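Local coordinates for protein cellulase (Clostridium cellulovorans, PDB 6UI3) that probably hydrolyses beta-1,4-glucosidic bonds of cellulose and related plant polysaccharides, as the family 5 endoglucanase domain of a larger modular protein, at residues A118-I123 / L169-A174. Residues are numbered along the deposited sequence; the frame is centred on the assembly and turned at random.
Sequences AHKAAI and LNEYNA
E171 is met by K120 from the neighbouring helix in a salt bridge, and one helical position further on Y172 turns its ring edge to the backbone of I123. The chain of E171, extended beyond CG (chi2 -173°), holds the carboxylate out from its helix, and K120 reaches over to it. K120 NZ sits 3.1 Å from E171 OE2, on the syn side of that oxygen but 26° out of the carboxylate plane; a weak second bond of 3.2 Å joins K120 NZ to E171 OE1. The two side chains cross at about a right angle. K120 runs extended to CD and then bends at chi3 (74°), which sets CE and NZ at the carboxylate; K120 CD itself lies 3.5 Å from E171 OE1. Both charged ends have further partners: E171 OE2 also takes a hydrogen bond from N167 ND2, one turn earlier in the helix, and E117 also pairs with K120 NZ, so the ammonium group is shared by two acids.

At Y172 the ring edge faces the carbonyl of I123, with Y172 CE1 in van der Waals contact 3.9 Å from I123 O, near the ring plane. Its hydroxyl bonds T149 O, and F115 meets the ring edge-to-face. The side chain of I123 packs on V168, F111 and F115. The arrangement joins the N-terminal turn of helix 120-137 to the middle of helix 163-182, successive long outer helices of the (beta/alpha)8 TIM barrel characteristic of glycoside hydrolase family 5.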
ATOM      1  N   ALA A 118      -2.006 -26.045  -0.745  1.00 12.99           N
ATOM      2  CA  ALA A 118      -0.867 -26.775  -0.204  1.00 13.14           C
ATOM      3  C   ALA A 118      -0.219 -26.056   0.976  1.00 13.18           C
ATOM      4  O   ALA A 118       0.340 -26.708   1.861  1.00 14.74           O
ATOM      5  CB  ALA A 118       0.164 -27.016  -1.308  1.00 14.55           C
ATOM      6  N   HIS A 119      -0.276 -24.728   1.023  1.00 10.44           N
ATOM      7  CA  HIS A 119       0.366 -23.964   2.088  1.00 10.00           C
ATOM      8  C   HIS A 119      -0.615 -23.217   2.983  1.00 10.13           C
ATOM      9  O   HIS A 119      -0.178 -22.481   3.871  1.00 10.06           O
ATOM     10  CB  HIS A 119       1.397 -22.978   1.523  1.00  9.63           C
ATOM     11  CG  HIS A 119       2.464 -23.640   0.714  1.00 10.76           C
ATOM     12  ND1 HIS A 119       2.312 -23.918  -0.625  1.00 12.01           N
ATOM     13  CD2 HIS A 119       3.691 -24.098   1.057  1.00 11.28           C
ATOM     14  CE1 HIS A 119       3.394 -24.534  -1.073  1.00 12.73           C
ATOM     15  NE2 HIS A 119       4.251 -24.640  -0.074  1.00 12.33           N
ATOM     16  N   LYS A 120      -1.925 -23.409   2.793  1.00 10.80           N
ATOM     17  CA  LYS A 120      -2.912 -22.563   3.464  1.00 10.47           C
ATOM     18  C   LYS A 120      -2.742 -22.561   4.981  1.00  9.23           C
ATOM     19  O   LYS A 120      -2.728 -21.497   5.610  1.00 10.11           O
ATOM     20  CB  LYS A 120      -4.328 -22.996   3.090  1.00 11.80           C
ATOM     21  CG  LYS A 120      -5.411 -22.211   3.843  1.00 13.99           C
ATOM     22  CD  LYS A 120      -6.809 -22.501   3.357  1.00 18.15           C
ATOM     23  CE  LYS A 120      -7.272 -23.859   3.811  1.00 21.93           C
ATOM     24  NZ  LYS A 120      -8.644 -24.168   3.301  1.00 26.48           N
ATOM     25  N   ALA A 121      -2.687 -23.738   5.601  1.00 10.20           N
ATOM     26  CA  ALA A 121      -2.587 -23.778   7.058  1.00 11.14           C
ATOM     27  C   ALA A 121      -1.326 -23.064   7.528  1.00 10.92           C
ATOM     28  O   ALA A 121      -1.354 -22.302   8.503  1.00 11.02           O
ATOM     29  CB  ALA A 121      -2.621 -25.224   7.560  1.00 13.98           C
ATOM     30  N   ALA A 122      -0.207 -23.277   6.834  1.00 10.02           N
ATOM     31  CA  ALA A 122       1.050 -22.675   7.259  1.00  9.63           C
ATOM     32  C   ALA A 122       1.045 -21.161   7.106  1.00  9.59           C
ATOM     33  O   ALA A 122       1.596 -20.452   7.958  1.00  9.56           O
ATOM     34  CB  ALA A 122       2.211 -23.281   6.478  1.00 11.40           C
ATOM     35  N   ILE A 123       0.470 -20.632   6.018  1.00  8.66           N
ATOM     36  CA  ILE A 123       0.493 -19.178   5.835  1.00  8.85           C
ATOM     37  C   ILE A 123      -0.465 -18.498   6.807  1.00  8.51           C
ATOM     38  O   ILE A 123      -0.194 -17.390   7.293  1.00  8.78           O
ATOM     39  CB  ILE A 123       0.246 -18.732   4.373  1.00  9.15           C
ATOM     40  CG1 ILE A 123      -1.220 -18.885   3.967  1.00  9.49           C
ATOM     41  CG2 ILE A 123       1.192 -19.458   3.440  1.00  9.54           C
ATOM     42  CD1 ILE A 123      -1.505 -18.485   2.517  1.00 10.52           C
ATOM     43  N   LEU A 169      -6.888 -16.851  -0.086  1.00  7.40           N
ATOM     44  CA  LEU A 169      -6.738 -15.474   0.375  1.00  7.14           C
ATOM     45  C   LEU A 169      -7.950 -15.020   1.181  1.00  7.47           C
ATOM     46  O   LEU A 169      -7.805 -14.337   2.203  1.00  7.50           O
ATOM     47  CB  LEU A 169      -6.499 -14.548  -0.813  1.00  7.62           C
ATOM     48  CG  LEU A 169      -6.495 -13.050  -0.495  1.00  7.82           C
ATOM     49  CD1 LEU A 169      -5.456 -12.698   0.542  1.00  7.85           C
ATOM     50  CD2 LEU A 169      -6.267 -12.255  -1.783  1.00  7.69           C
ATOM     51  N   ASN A 170      -9.158 -15.377   0.738  1.00  7.42           N
ATOM     52  CA  ASN A 170     -10.351 -15.000   1.495  1.00  7.68           C
ATOM     53  C   ASN A 170     -10.292 -15.567   2.909  1.00  7.93           C
ATOM     54  O   ASN A 170     -10.652 -14.883   3.872  1.00  8.65           O
ATOM     55  CB  ASN A 170     -11.617 -15.459   0.775  1.00  8.90           C
ATOM     56  CG  ASN A 170     -11.877 -14.676  -0.500  1.00  8.51           C
ATOM     57  OD1 ASN A 170     -11.437 -13.535  -0.660  1.00  7.86           O
ATOM     58  ND2 ASN A 170     -12.594 -15.295  -1.416  1.00  9.15           N
ATOM     59  N   GLU A 171      -9.823 -16.810   3.058  1.00  7.86           N
ATOM     60  CA  GLU A 171      -9.705 -17.404   4.390  1.00  8.84           C
ATOM     61  C   GLU A 171      -8.618 -16.719   5.214  1.00  8.32           C
ATOM     62  O   GLU A 171      -8.791 -16.499   6.419  1.00  9.39           O
ATOM     63  CB  GLU A 171      -9.436 -18.902   4.281  1.00 10.50           C
ATOM     64  CG  GLU A 171     -10.578 -19.696   3.666  1.00 15.46           C
ATOM     65  CD  GLU A 171     -10.342 -21.193   3.738  1.00 24.21           C
ATOM     66  OE1 GLU A 171      -9.842 -21.658   4.780  1.00 27.82           O
ATOM     67  OE2 GLU A 171     -10.650 -21.898   2.754  1.00 28.87           O
ATOM     68  N   TYR A 172      -7.497 -16.358   4.584  1.00  7.78           N
ATOM     69  CA  TYR A 172      -6.445 -15.612   5.273  1.00  7.40           C
ATOM     70  C   TYR A 172      -6.979 -14.295   5.814  1.00  7.68           C
ATOM     71  O   TYR A 172      -6.847 -13.994   7.005  1.00  8.31           O
ATOM     72  CB  TYR A 172      -5.275 -15.376   4.310  1.00  7.57           C
ATOM     73  CG  TYR A 172      -4.176 -14.476   4.838  1.00  7.55           C
ATOM     74  CD1 TYR A 172      -3.090 -15.006   5.518  1.00  7.69           C
ATOM     75  CD2 TYR A 172      -4.217 -13.107   4.653  1.00  6.97           C
ATOM     76  CE1 TYR A 172      -2.074 -14.195   5.995  1.00  7.83           C
ATOM     77  CE2 TYR A 172      -3.203 -12.283   5.126  1.00  7.03           C
ATOM     78  CZ  TYR A 172      -2.132 -12.837   5.796  1.00  7.14           C
ATOM     79  OH  TYR A 172      -1.093 -12.047   6.289  1.00  7.92           O
ATOM     80  N   ASN A 173      -7.616 -13.502   4.960  1.00  7.11           N
ATOM     81  CA  ASN A 173      -8.123 -12.216   5.415  1.00  7.41           C
ATOM     82  C   ASN A 173      -9.186 -12.389   6.496  1.00  8.27           C
ATOM     83  O   ASN A 173      -9.246 -11.597   7.448  1.00  8.10           O
ATOM     84  CB  ASN A 173      -8.683 -11.415   4.239  1.00  7.22           C
ATOM     85  CG  ASN A 173      -7.606 -10.788   3.362  1.00  7.11           C
ATOM     86  OD1 ASN A 173      -6.516 -10.450   3.830  1.00  8.47           O
ATOM     87  ND2 ASN A 173      -7.928 -10.584   2.094  1.00  7.40           N
ATOM     88  N   ALA A 174     -10.040 -13.406   6.362  1.00  7.73           N
ATOM     89  CA  ALA A 174     -11.098 -13.640   7.332  1.00  8.49           C
ATOM     90  C   ALA A 174     -10.563 -14.059   8.695  1.00  9.20           C
ATOM     91  O   ALA A 174     -11.266 -13.895   9.691  1.00  9.59           O
ATOM     92  CB  ALA A 174     -12.068 -14.709   6.828  1.00  9.86           C
TER